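Local coordinates for protein transcriptional regulator (GntR family) (Enterococcus faecalis, PDB 3DDV) that probably regulates transcription as a GntR-family repressor or activator, its UTRA domain serving, as in relatives, to bind a small effector molecule, at residues R41-D45 against I46-F50; A53-Y57 against S58-Q62; V94-E98 against Q99-Y103. All coordinates share one frame; numbering follows the deposited sequence.

Contact 1: R41-D45 against I46-F50; sequences RFADD and IPICF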
ATOM      1  N   ARG B  41     -21.511  23.117  13.347  1.00 57.05           N
ATOM      2  CA  ARG B  41     -22.742  22.289  13.346  1.00 58.60           C
ATOM      3  C   ARG B  41     -22.762  21.389  14.566  1.00 58.53           C
ATOM      4  O   ARG B  41     -21.724  20.931  15.051  1.00 57.81           O
ATOM      5  CB  ARG B  41     -22.862  21.423  12.083  1.00 58.57           C
ATOM      6  CG  ARG B  41     -22.707  22.259  10.795  1.00 61.65           C
ATOM      7  CD  ARG B  41     -22.917  21.477   9.458  1.00 62.04           C
ATOM      8  NE  ARG B  41     -24.346  21.477   9.125  1.00 66.00           N
ATOM      9  CZ  ARG B  41     -24.974  22.293   8.263  1.00 65.44           C
ATOM     10  NH1 ARG B  41     -24.325  23.195   7.511  1.00 64.96           N
ATOM     11  NH2 ARG B  41     -26.289  22.177   8.145  1.00 64.12           N
ATOM     12  N   PHE B  42     -23.979  21.143  15.031  1.00 59.74           N
ATOM     13  CA  PHE B  42     -24.267  20.451  16.294  1.00 60.45           C
ATOM     14  C   PHE B  42     -25.151  19.261  16.003  1.00 60.81           C
ATOM     15  O   PHE B  42     -25.961  19.331  15.112  1.00 61.17           O
ATOM     16  CB  PHE B  42     -25.032  21.406  17.242  1.00 60.37           C
ATOM     17  CG  PHE B  42     -24.271  22.667  17.579  1.00 60.19           C
ATOM     18  CD1 PHE B  42     -23.410  22.707  18.669  1.00 59.24           C
ATOM     19  CD2 PHE B  42     -24.386  23.793  16.781  1.00 59.82           C
ATOM     20  CE1 PHE B  42     -22.693  23.849  18.973  1.00 59.71           C
ATOM     21  CE2 PHE B  42     -23.673  24.941  17.079  1.00 60.33           C
ATOM     22  CZ  PHE B  42     -22.817  24.966  18.180  1.00 60.00           C
ATOM     23  N   ALA B  43     -24.973  18.167  16.736  1.00 61.79           N
ATOM     24  CA  ALA B  43     -25.978  17.103  16.846  1.00 62.22           C
ATOM     25  C   ALA B  43     -26.310  17.029  18.333  1.00 63.17           C
ATOM     26  O   ALA B  43     -25.406  17.012  19.196  1.00 63.19           O
ATOM     27  CB  ALA B  43     -25.465  15.743  16.327  1.00 61.58           C
ATOM     28  N   ASP B  44     -27.612  17.033  18.634  1.00 64.51           N
ATOM     29  CA  ASP B  44     -28.098  16.880  20.005  1.00 65.05           C
ATOM     30  C   ASP B  44     -27.330  17.910  20.843  1.00 65.21           C
ATOM     31  O   ASP B  44     -26.761  17.606  21.880  1.00 65.63           O
ATOM     32  CB  ASP B  44     -27.874  15.422  20.492  1.00 65.69           C
ATOM     33  CG  ASP B  44     -28.435  14.342  19.493  1.00 68.14           C
ATOM     34  OD1 ASP B  44     -29.663  14.424  19.208  1.00 71.73           O
ATOM     35  OD2 ASP B  44     -27.680  13.425  19.014  1.00 65.35           O
ATOM     36  N   ASP B  45     -27.266  19.124  20.324  1.00 65.40           N
ATOM     37  CA  ASP B  45     -26.560  20.239  20.970  1.00 65.59           C
ATOM     38  C   ASP B  45     -25.080  20.092  21.310  1.00 64.70           C
ATOM     39  O   ASP B  45     -24.509  20.951  21.998  1.00 64.29           O
ATOM     40  CB  ASP B  45     -27.340  20.737  22.177  1.00 66.51           C
ATOM     41  CG  ASP B  45     -28.089  22.033  21.860  1.00 71.38           C
ATOM     42  OD1 ASP B  45     -27.413  23.054  21.459  1.00 73.77           O
ATOM     43  OD2 ASP B  45     -29.357  22.007  21.980  1.00 76.92           O
ATOM     44  N   ILE B  46     -24.443  19.054  20.791  1.00 63.93           N
ATOM     45  CA  ILE B  46     -23.005  18.944  20.913  1.00 63.43           C
ATOM     46  C   ILE B  46     -22.421  19.244  19.524  1.00 62.78           C
ATOM     47  O   ILE B  46     -22.920  18.740  18.507  1.00 62.44           O
ATOM     48  CB  ILE B  46     -22.596  17.561  21.412  1.00 64.04           C
ATOM     49  CG1 ILE B  46     -23.577  17.086  22.528  1.00 64.30           C
ATOM     50  CG2 ILE B  46     -21.106  17.569  21.824  1.00 63.48           C
ATOM     51  CD1 ILE B  46     -23.288  15.661  23.110  1.00 63.49           C
ATOM     52  N   PRO B  47     -21.400  20.113  19.469  1.00 61.67           N
ATOM     53  CA  PRO B  47     -20.782  20.433  18.191  1.00 60.96           C
ATOM     54  C   PRO B  47     -20.072  19.236  17.595  1.00 59.95           C
ATOM     55  O   PRO B  47     -19.260  18.645  18.246  1.00 59.15           O
ATOM     56  CB  PRO B  47     -19.752  21.524  18.530  1.00 61.01           C
ATOM     57  CG  PRO B  47     -19.670  21.603  19.972  1.00 61.37           C
ATOM     58  CD  PRO B  47     -20.806  20.857  20.592  1.00 61.75           C
ATOM     59  N   ILE B  48     -20.372  18.923  16.342  1.00 59.29           N
ATOM     60  CA  ILE B  48     -19.711  17.860  15.611  1.00 58.54           C
ATOM     61  C   ILE B  48     -18.530  18.424  14.822  1.00 58.31           C
ATOM     62  O   ILE B  48     -17.524  17.759  14.664  1.00 58.87           O
ATOM     63  CB  ILE B  48     -20.672  17.193  14.611  1.00 58.42           C
ATOM     64  CG1 ILE B  48     -21.979  16.763  15.293  1.00 58.99           C
ATOM     65  CG2 ILE B  48     -20.047  15.966  14.033  1.00 58.78           C
ATOM     66  CD1 ILE B  48     -21.800  15.781  16.510  1.00 58.08           C
ATOM     67  N   CYS B  49     -18.635  19.645  14.312  1.00 57.41           N
ATOM     68  CA  CYS B  49     -17.689  20.085  13.301  1.00 56.65           C
ATOM     69  C   CYS B  49     -17.617  21.587  13.071  1.00 55.55           C
ATOM     70  O   CYS B  49     -18.530  22.346  13.327  1.00 55.76           O
ATOM     71  CB  CYS B  49     -18.012  19.364  11.983  1.00 56.74           C
ATOM     72  SG  CYS B  49     -19.480  19.919  11.139  1.00 59.53           S
ATOM     73  N   PHE B  50     -16.480  22.008  12.584  1.00 55.34           N
ATOM     74  CA  PHE B  50     -16.225  23.405  12.239  1.00 54.60           C
ATOM     75  C   PHE B  50     -15.769  23.435  10.801  1.00 53.70           C
ATOM     76  O   PHE B  50     -14.845  22.694  10.406  1.00 54.12           O
ATOM     77  CB  PHE B  50     -15.103  23.931  13.103  1.00 54.13           C
ATOM     78  CG  PHE B  50     -14.696  25.309  12.771  1.00 54.23           C
ATOM     79  CD1 PHE B  50     -15.314  26.376  13.369  1.00 54.72           C
ATOM     80  CD2 PHE B  50     -13.690  25.544  11.877  1.00 54.51           C
ATOM     81  CE1 PHE B  50     -14.950  27.654  13.084  1.00 54.50           C
ATOM     82  CE2 PHE B  50     -13.342  26.812  11.582  1.00 54.91           C
ATOM     83  CZ  PHE B  50     -13.971  27.873  12.192  1.00 54.82           C
TER

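Contact 2: A53-Y57 against S58-Q62; sequences ASIPY and SLVSQ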
ATOM      1  N   ALA B  53     -15.619  27.843   4.682  1.00 46.88           N
ATOM      2  CA  ALA B  53     -15.957  27.722   3.290  1.00 46.27           C
ATOM      3  C   ALA B  53     -15.653  29.027   2.553  1.00 45.29           C
ATOM      4  O   ALA B  53     -15.958  30.115   3.030  1.00 44.22           O
ATOM      5  CB  ALA B  53     -17.400  27.320   3.146  1.00 45.46           C
ATOM      6  N   SER B  54     -15.037  28.892   1.387  1.00 44.82           N
ATOM      7  CA  SER B  54     -14.750  30.031   0.548  1.00 45.05           C
ATOM      8  C   SER B  54     -15.381  29.862  -0.836  1.00 45.50           C
ATOM      9  O   SER B  54     -15.131  28.895  -1.512  1.00 46.84           O
ATOM     10  CB  SER B  54     -13.240  30.254   0.439  1.00 44.62           C
ATOM     11  OG  SER B  54     -12.718  30.854   1.618  1.00 40.96           O
ATOM     12  N   ILE B  55     -16.195  30.829  -1.242  1.00 45.69           N
ATOM     13  CA  ILE B  55     -16.927  30.794  -2.504  1.00 45.44           C
ATOM     14  C   ILE B  55     -16.551  32.066  -3.292  1.00 45.44           C
ATOM     15  O   ILE B  55     -16.472  33.124  -2.721  1.00 44.57           O
ATOM     16  CB  ILE B  55     -18.442  30.804  -2.227  1.00 45.08           C
ATOM     17  CG1 ILE B  55     -18.801  29.606  -1.359  1.00 44.34           C
ATOM     18  CG2 ILE B  55     -19.248  30.816  -3.524  1.00 44.78           C
ATOM     19  CD1 ILE B  55     -19.803  29.889  -0.337  1.00 41.72           C
ATOM     20  N   PRO B  56     -16.284  31.943  -4.594  1.00 45.76           N
ATOM     21  CA  PRO B  56     -16.010  33.103  -5.407  1.00 45.64           C
ATOM     22  C   PRO B  56     -17.133  34.090  -5.218  1.00 45.83           C
ATOM     23  O   PRO B  56     -18.287  33.672  -5.295  1.00 46.46           O
ATOM     24  CB  PRO B  56     -16.023  32.533  -6.818  1.00 45.38           C
ATOM     25  CG  PRO B  56     -15.574  31.151  -6.642  1.00 45.95           C
ATOM     26  CD  PRO B  56     -16.186  30.692  -5.370  1.00 46.48           C
ATOM     27  N   TYR B  57     -16.833  35.361  -4.929  1.00 45.25           N
ATOM     28  CA  TYR B  57     -17.907  36.276  -4.580  1.00 45.86           C
ATOM     29  C   TYR B  57     -18.762  36.563  -5.798  1.00 46.06           C
ATOM     30  O   TYR B  57     -19.918  36.876  -5.662  1.00 45.53           O
ATOM     31  CB  TYR B  57     -17.413  37.601  -3.953  1.00 45.64           C
ATOM     32  CG  TYR B  57     -18.538  38.460  -3.391  1.00 44.64           C
ATOM     33  CD1 TYR B  57     -19.487  37.890  -2.583  1.00 43.06           C
ATOM     34  CD2 TYR B  57     -18.651  39.830  -3.665  1.00 43.09           C
ATOM     35  CE1 TYR B  57     -20.539  38.617  -2.052  1.00 43.55           C
ATOM     36  CE2 TYR B  57     -19.720  40.583  -3.119  1.00 42.99           C
ATOM     37  CZ  TYR B  57     -20.659  39.936  -2.307  1.00 44.64           C
ATOM     38  OH  TYR B  57     -21.757  40.530  -1.705  1.00 46.48           O
ATOM     39  N   SER B  58     -18.202  36.468  -6.992  1.00 47.17           N
ATOM     40  CA  SER B  58     -18.976  36.821  -8.163  1.00 48.11           C
ATOM     41  C   SER B  58     -20.102  35.835  -8.427  1.00 49.09           C
ATOM     42  O   SER B  58     -21.065  36.210  -9.029  1.00 49.71           O
ATOM     43  CB  SER B  58     -18.109  36.834  -9.373  1.00 47.99           C
ATOM     44  OG  SER B  58     -17.928  35.491  -9.732  1.00 50.25           O
ATOM     45  N   LEU B  59     -20.006  34.582  -7.995  1.00 49.94           N
ATOM     46  CA  LEU B  59     -21.124  33.644  -8.209  1.00 50.63           C
ATOM     47  C   LEU B  59     -22.257  33.834  -7.234  1.00 51.77           C
ATOM     48  O   LEU B  59     -23.284  33.130  -7.332  1.00 53.56           O
ATOM     49  CB  LEU B  59     -20.699  32.167  -8.059  1.00 50.50           C
ATOM     50  CG  LEU B  59     -19.503  31.701  -8.893  1.00 50.78           C
ATOM     51  CD1 LEU B  59     -18.878  30.416  -8.298  1.00 48.14           C
ATOM     52  CD2 LEU B  59     -19.907  31.560 -10.362  1.00 50.51           C
ATOM     53  N   VAL B  60     -22.088  34.718  -6.262  1.00 52.04           N
ATOM     54  CA  VAL B  60     -22.940  34.659  -5.075  1.00 52.07           C
ATOM     55  C   VAL B  60     -23.471  36.028  -4.625  1.00 52.27           C
ATOM     56  O   VAL B  60     -24.387  36.087  -3.797  1.00 52.19           O
ATOM     57  CB  VAL B  60     -22.142  33.847  -3.983  1.00 52.60           C
ATOM     58  CG1 VAL B  60     -21.714  34.714  -2.822  1.00 52.85           C
ATOM     59  CG2 VAL B  60     -22.905  32.572  -3.565  1.00 51.04           C
ATOM     60  N   SER B  61     -22.910  37.099  -5.217  1.00 52.26           N
ATOM     61  CA  SER B  61     -23.292  38.471  -4.997  1.00 52.56           C
ATOM     62  C   SER B  61     -24.764  38.624  -4.840  1.00 54.01           C
ATOM     63  O   SER B  61     -25.208  39.487  -4.084  1.00 54.95           O
ATOM     64  CB  SER B  61     -22.993  39.324  -6.225  1.00 52.22           C
ATOM     65  OG  SER B  61     -21.642  39.447  -6.448  1.00 50.76           O
ATOM     66  N   GLN B  62     -25.522  37.881  -5.643  1.00 54.80           N
ATOM     67  CA  GLN B  62     -26.925  38.175  -5.821  1.00 55.39           C
ATOM     68  C   GLN B  62     -27.784  37.319  -4.923  1.00 55.11           C
ATOM     69  O   GLN B  62     -28.956  37.535  -4.820  1.00 54.97           O
ATOM     70  CB  GLN B  62     -27.331  37.997  -7.279  1.00 55.61           C
ATOM     71  CG  GLN B  62     -26.471  38.739  -8.299  1.00 57.32           C
ATOM     72  CD  GLN B  62     -26.298  40.269  -8.036  1.00 61.44           C
ATOM     73  OE1 GLN B  62     -27.283  41.035  -7.871  1.00 61.49           O
ATOM     74  NE2 GLN B  62     -25.030  40.716  -8.037  1.00 61.82           N
TER

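Contact 3: V94-E98 against Q99-Y103; sequences VQASE and QIAEY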
ATOM      1  N   VAL B  94      -5.619  15.465  12.325  1.00 53.30           N
ATOM      2  CA  VAL B  94      -4.869  16.569  12.892  1.00 54.08           C
ATOM      3  C   VAL B  94      -5.246  16.779  14.355  1.00 54.83           C
ATOM      4  O   VAL B  94      -6.338  16.480  14.768  1.00 54.71           O
ATOM      5  CB  VAL B  94      -5.158  17.840  12.087  1.00 54.37           C
ATOM      6  CG1 VAL B  94      -4.647  19.040  12.793  1.00 55.01           C
ATOM      7  CG2 VAL B  94      -4.480  17.730  10.730  1.00 54.26           C
ATOM      8  N   GLN B  95      -4.328  17.304  15.145  1.00 56.09           N
ATOM      9  CA  GLN B  95      -4.658  17.686  16.528  1.00 56.95           C
ATOM     10  C   GLN B  95      -5.474  18.969  16.595  1.00 57.26           C
ATOM     11  O   GLN B  95      -5.230  19.879  15.825  1.00 57.40           O
ATOM     12  CB  GLN B  95      -3.370  17.920  17.300  1.00 57.33           C
ATOM     13  CG  GLN B  95      -2.324  16.870  17.064  1.00 58.13           C
ATOM     14  CD  GLN B  95      -1.439  16.763  18.237  1.00 60.37           C
ATOM     15  OE1 GLN B  95      -0.385  17.367  18.268  1.00 61.67           O
ATOM     16  NE2 GLN B  95      -1.898  16.056  19.264  1.00 62.95           N
ATOM     17  N   ALA B  96      -6.407  19.068  17.532  1.00 58.08           N
ATOM     18  CA  ALA B  96      -7.205  20.301  17.688  1.00 58.74           C
ATOM     19  C   ALA B  96      -6.345  21.447  18.169  1.00 59.31           C
ATOM     20  O   ALA B  96      -5.584  21.289  19.119  1.00 59.39           O
ATOM     21  CB  ALA B  96      -8.313  20.078  18.658  1.00 58.50           C
ATOM     22  N   SER B  97      -6.435  22.587  17.488  1.00 60.42           N
ATOM     23  CA  SER B  97      -5.835  23.847  17.977  1.00 61.00           C
ATOM     24  C   SER B  97      -6.648  24.392  19.170  1.00 62.02           C
ATOM     25  O   SER B  97      -7.765  23.918  19.478  1.00 62.18           O
ATOM     26  CB  SER B  97      -5.772  24.890  16.875  1.00 60.27           C
ATOM     27  OG  SER B  97      -7.050  25.462  16.687  1.00 60.13           O
ATOM     28  N   GLU B  98      -6.082  25.378  19.856  1.00 63.43           N
ATOM     29  CA  GLU B  98      -6.747  25.935  21.025  1.00 63.96           C
ATOM     30  C   GLU B  98      -8.095  26.438  20.573  1.00 63.92           C
ATOM     31  O   GLU B  98      -9.130  26.143  21.166  1.00 64.26           O
ATOM     32  CB  GLU B  98      -5.926  27.083  21.578  1.00 64.18           C
ATOM     33  CG  GLU B  98      -6.506  27.789  22.823  1.00 65.28           C
ATOM     34  CD  GLU B  98      -5.816  29.167  23.036  1.00 67.67           C
ATOM     35  OE1 GLU B  98      -4.609  29.338  22.641  1.00 70.33           O
ATOM     36  OE2 GLU B  98      -6.493  30.083  23.582  1.00 73.63           O
ATOM     37  N   GLN B  99      -8.040  27.183  19.477  1.00 64.07           N
ATOM     38  CA  GLN B  99      -9.197  27.784  18.830  1.00 63.67           C
ATOM     39  C   GLN B  99     -10.294  26.772  18.465  1.00 63.32           C
ATOM     40  O   GLN B  99     -11.451  26.880  18.900  1.00 63.41           O
ATOM     41  CB  GLN B  99      -8.689  28.519  17.576  1.00 63.80           C
ATOM     42  CG  GLN B  99      -9.727  29.290  16.840  1.00 64.58           C
ATOM     43  CD  GLN B  99     -10.440  30.292  17.739  1.00 68.17           C
ATOM     44  OE1 GLN B  99     -11.324  29.928  18.573  1.00 67.56           O
ATOM     45  NE2 GLN B  99     -10.067  31.582  17.575  1.00 68.03           N
ATOM     46  N   ILE B 100      -9.922  25.772  17.674  1.00 62.96           N
ATOM     47  CA  ILE B 100     -10.880  24.741  17.274  1.00 62.69           C
ATOM     48  C   ILE B 100     -11.343  23.930  18.465  1.00 62.13           C
ATOM     49  O   ILE B 100     -12.471  23.470  18.491  1.00 62.00           O
ATOM     50  CB  ILE B 100     -10.330  23.850  16.123  1.00 62.67           C
ATOM     51  CG1 ILE B 100     -10.685  24.517  14.787  1.00 61.31           C
ATOM     52  CG2 ILE B 100     -10.916  22.424  16.198  1.00 61.97           C
ATOM     53  CD1 ILE B 100      -9.706  24.287  13.761  1.00 59.86           C
ATOM     54  N   ALA B 101     -10.486  23.796  19.465  1.00 61.83           N
ATOM     55  CA  ALA B 101     -10.907  23.180  20.704  1.00 62.17           C
ATOM     56  C   ALA B 101     -12.047  23.995  21.350  1.00 62.19           C
ATOM     57  O   ALA B 101     -13.100  23.416  21.696  1.00 60.67           O
ATOM     58  CB  ALA B 101      -9.744  23.049  21.631  1.00 61.70           C
ATOM     59  N   GLU B 102     -11.852  25.321  21.486  1.00 62.42           N
ATOM     60  CA  GLU B 102     -12.890  26.176  22.082  1.00 63.31           C
ATOM     61  C   GLU B 102     -14.165  25.985  21.326  1.00 62.80           C
ATOM     62  O   GLU B 102     -15.184  25.733  21.925  1.00 62.23           O
ATOM     63  CB  GLU B 102     -12.599  27.663  22.017  1.00 63.78           C
ATOM     64  CG  GLU B 102     -11.281  28.178  22.644  1.00 66.53           C
ATOM     65  CD  GLU B 102     -11.160  29.721  22.495  1.00 66.96           C
ATOM     66  OE1 GLU B 102     -12.228  30.391  22.709  1.00 71.08           O
ATOM     67  OE2 GLU B 102     -10.039  30.238  22.158  1.00 68.24           O
ATOM     68  N   TYR B 103     -14.099  26.104  20.000  1.00 62.90           N
ATOM     69  CA  TYR B 103     -15.303  25.970  19.149  1.00 62.73           C
ATOM     70  C   TYR B 103     -15.988  24.609  19.226  1.00 62.42           C
ATOM     71  O   TYR B 103     -17.207  24.508  19.170  1.00 62.16           O
ATOM     72  CB  TYR B 103     -14.959  26.169  17.680  1.00 62.49           C
ATOM     73  CG  TYR B 103     -14.582  27.554  17.249  1.00 62.53           C
ATOM     74  CD1 TYR B 103     -15.266  28.680  17.722  1.00 63.11           C
ATOM     75  CD2 TYR B 103     -13.584  27.743  16.291  1.00 61.89           C
ATOM     76  CE1 TYR B 103     -14.924  29.961  17.300  1.00 61.14           C
ATOM     77  CE2 TYR B 103     -13.240  29.003  15.871  1.00 62.30           C
ATOM     78  CZ  TYR B 103     -13.923  30.097  16.381  1.00 62.08           C
ATOM     79  OH  TYR B 103     -13.583  31.320  15.939  1.00 63.69           O
TER

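Contact 1: R41-D45 against I46-F50
Ala43 and Ile46 close a tight beta hairpin through two backbone hydrogen bonds, Ala43 N to Ile46 O and Ile46 N to Ala43 O, each 2.8 Å long. The two residues between them, Asp44 and Asp45, turn the chain in a type I' turn. Both take the positive phi this turn needs, and their carboxylates suit an exposed tip.

At the next hydrogen-bonded pair along the hairpin, Arg41 faces two residues at once. Arg41 N donates to Cys49 O at 3.1 Å, while Arg41 O receives Ile48 N at 2.7 Å and, weakly, Cys49 N: a classic beta bulge. The bulge takes up the extra residue by shifting the register by one, and the CG1 branch of Ile48 packs on Ala43, with Ile48 CD1 3.7 Å from Ala43 CB. Cys49 SG lies alongside the first carbons of Arg41, 3.8 Å from Arg41 CB, before the guanidinium leads away.

On the other face Phe42 crosses Pro47, its CD1 3.7 Å from Pro47 CD. Phe42 CG stands beside its own backbone N (chi1 -60°), which sets the ring against the proline. Pro47 lacks an N-H, but as a non-hydrogen-bonded partner of Phe42 it owes none to this strand. The chemistry therefore divides the work: backbone bonds fix the register, while modest side-chain contacts, Phe42 on Pro47 and Ala43 on Ile48, add to it.

Contact 2: A53-Y57 against S58-Q62
Tyr57 turns its ring back over the chain that follows because its CG lies anti to the backbone N (chi1 -171°), while Ser61 holds OG beside its own N (chi1 -67°), pointing it back to the tyrosine carbonyl. Ser61 OG thus donates to Tyr57 O at 3.2 Å and also sits over one face of the Tyr57 ring, toward its rim.

Tyr57 O also accepts from Val60 N at 3.1 Å. The hydroxyl and the amide approach from opposite faces of the carbonyl plane, both well out of it, and Ser61 N adds a weak bond to the same oxygen. A serine suits this place, since its short side chain can reach a carbonyl four residues back.

Here the end of strand 46-56, an inner strand of the antiparallel sheet, gives way to a tightly curled loop leading to helix 65-70. Pro56 stands at the change, and its missing N-H and restricted phi suit a point where strand pairing ends. Its carbonyl O receives Leu59 N in a weak bond of 3.3 Å, and its ring meets the leucine obliquely, Pro56 CG lying 3.8 Å from Leu59 CD1. Leu59 also packs on Phe127 of the neighbouring strand.

Val60, buried, turns toward 53-57 and uses its two methyls separately. Its CG1 touches Tyr57 CD1 at 3.9 Å, the two side chains crossing at about a right angle, whereas Val60 CG2 meets Ile55 CG2 at 4.1 Å. Branched aliphatic residues suit this interior spot, where Phe72 of helix 72-80 touches both Ile55 and Val60, and Leu35 of the adjoining strand also touches the valine.

Contact 3: V94-E98 against Q99-Y103
The chain leaves its strand at Ala96 and winds into a helix, with Ala101 N bonded to Ser97 O at 2.7 Å and Glu102 N to Glu98 O at 2.9 Å, the i to i+4 bonds of the first turn. Ser97 carries the contact as the N-cap. Its OG accepts from Ile100 N at 3.1 Å, with an N-H...O angle of 175°, almost straight. The hydroxyl is swung between the backbone N and the carbonyl carbon (chi1 78°), which aims it at the N-H groups of the first turn. Serine is apt here, for its short side chain can supply the acceptor that an N-H in the first turn would otherwise lack. The same OG also rests against Gln99 CB at 3.6 Å and Ile100 CB at 3.7 Å.

This is the link between strand 84-95, an outermost strand of the sheet within the chain, and the short helix 98-104. Ala96 and Ala101, both buried, bring their methyls near each other, CB to CB 4.4 Å, and Ile100 CG2 lies at a similar distance from Ala96 CB. Small residues allow the start of the helix to come close to the strand end, and both Ala96 and Ile100 touch Ile112 of strand 111-121.

Acidic groups line the exposed side. Glu98 and Glu102 run side by side in the same direction, their carboxylate planes 23° apart and their OE2 atoms 3.8 Å from each other. Such closeness of like charges would probably raise the proton affinity of one of them, although negative charge near a helix N-terminus is generally favourable; Glu98 also has a long, weak ion pair with Arg108. Gln99 OE1 lies over one face of the ring of Tyr103, one turn further along, offset toward its rim.

In the fold
All three contacts are local and reach one antiparallel sheet; contacts 1 and 3 cluster at one end of it and contact 2 lies at the other. Contacts 1 and 2 share strand 46-56, their centres about 25 Å apart. Contact 3 touches contact 1: the Phe50 and Tyr103 rings meet almost parallel, with Phe50 CE1 3.5 Å from Tyr103 CD2, joining hairpin to helix. Contact 2 is the most interior, with Ile55, Pro56 and Val60 buried, while the turn of contact 1 and the acids of contact 3 are exposed. Paired strand backbones dominate contact 1, one shared carbonyl and an aliphatic cluster contact 2, and a serine cap beside exposed acids contact 3.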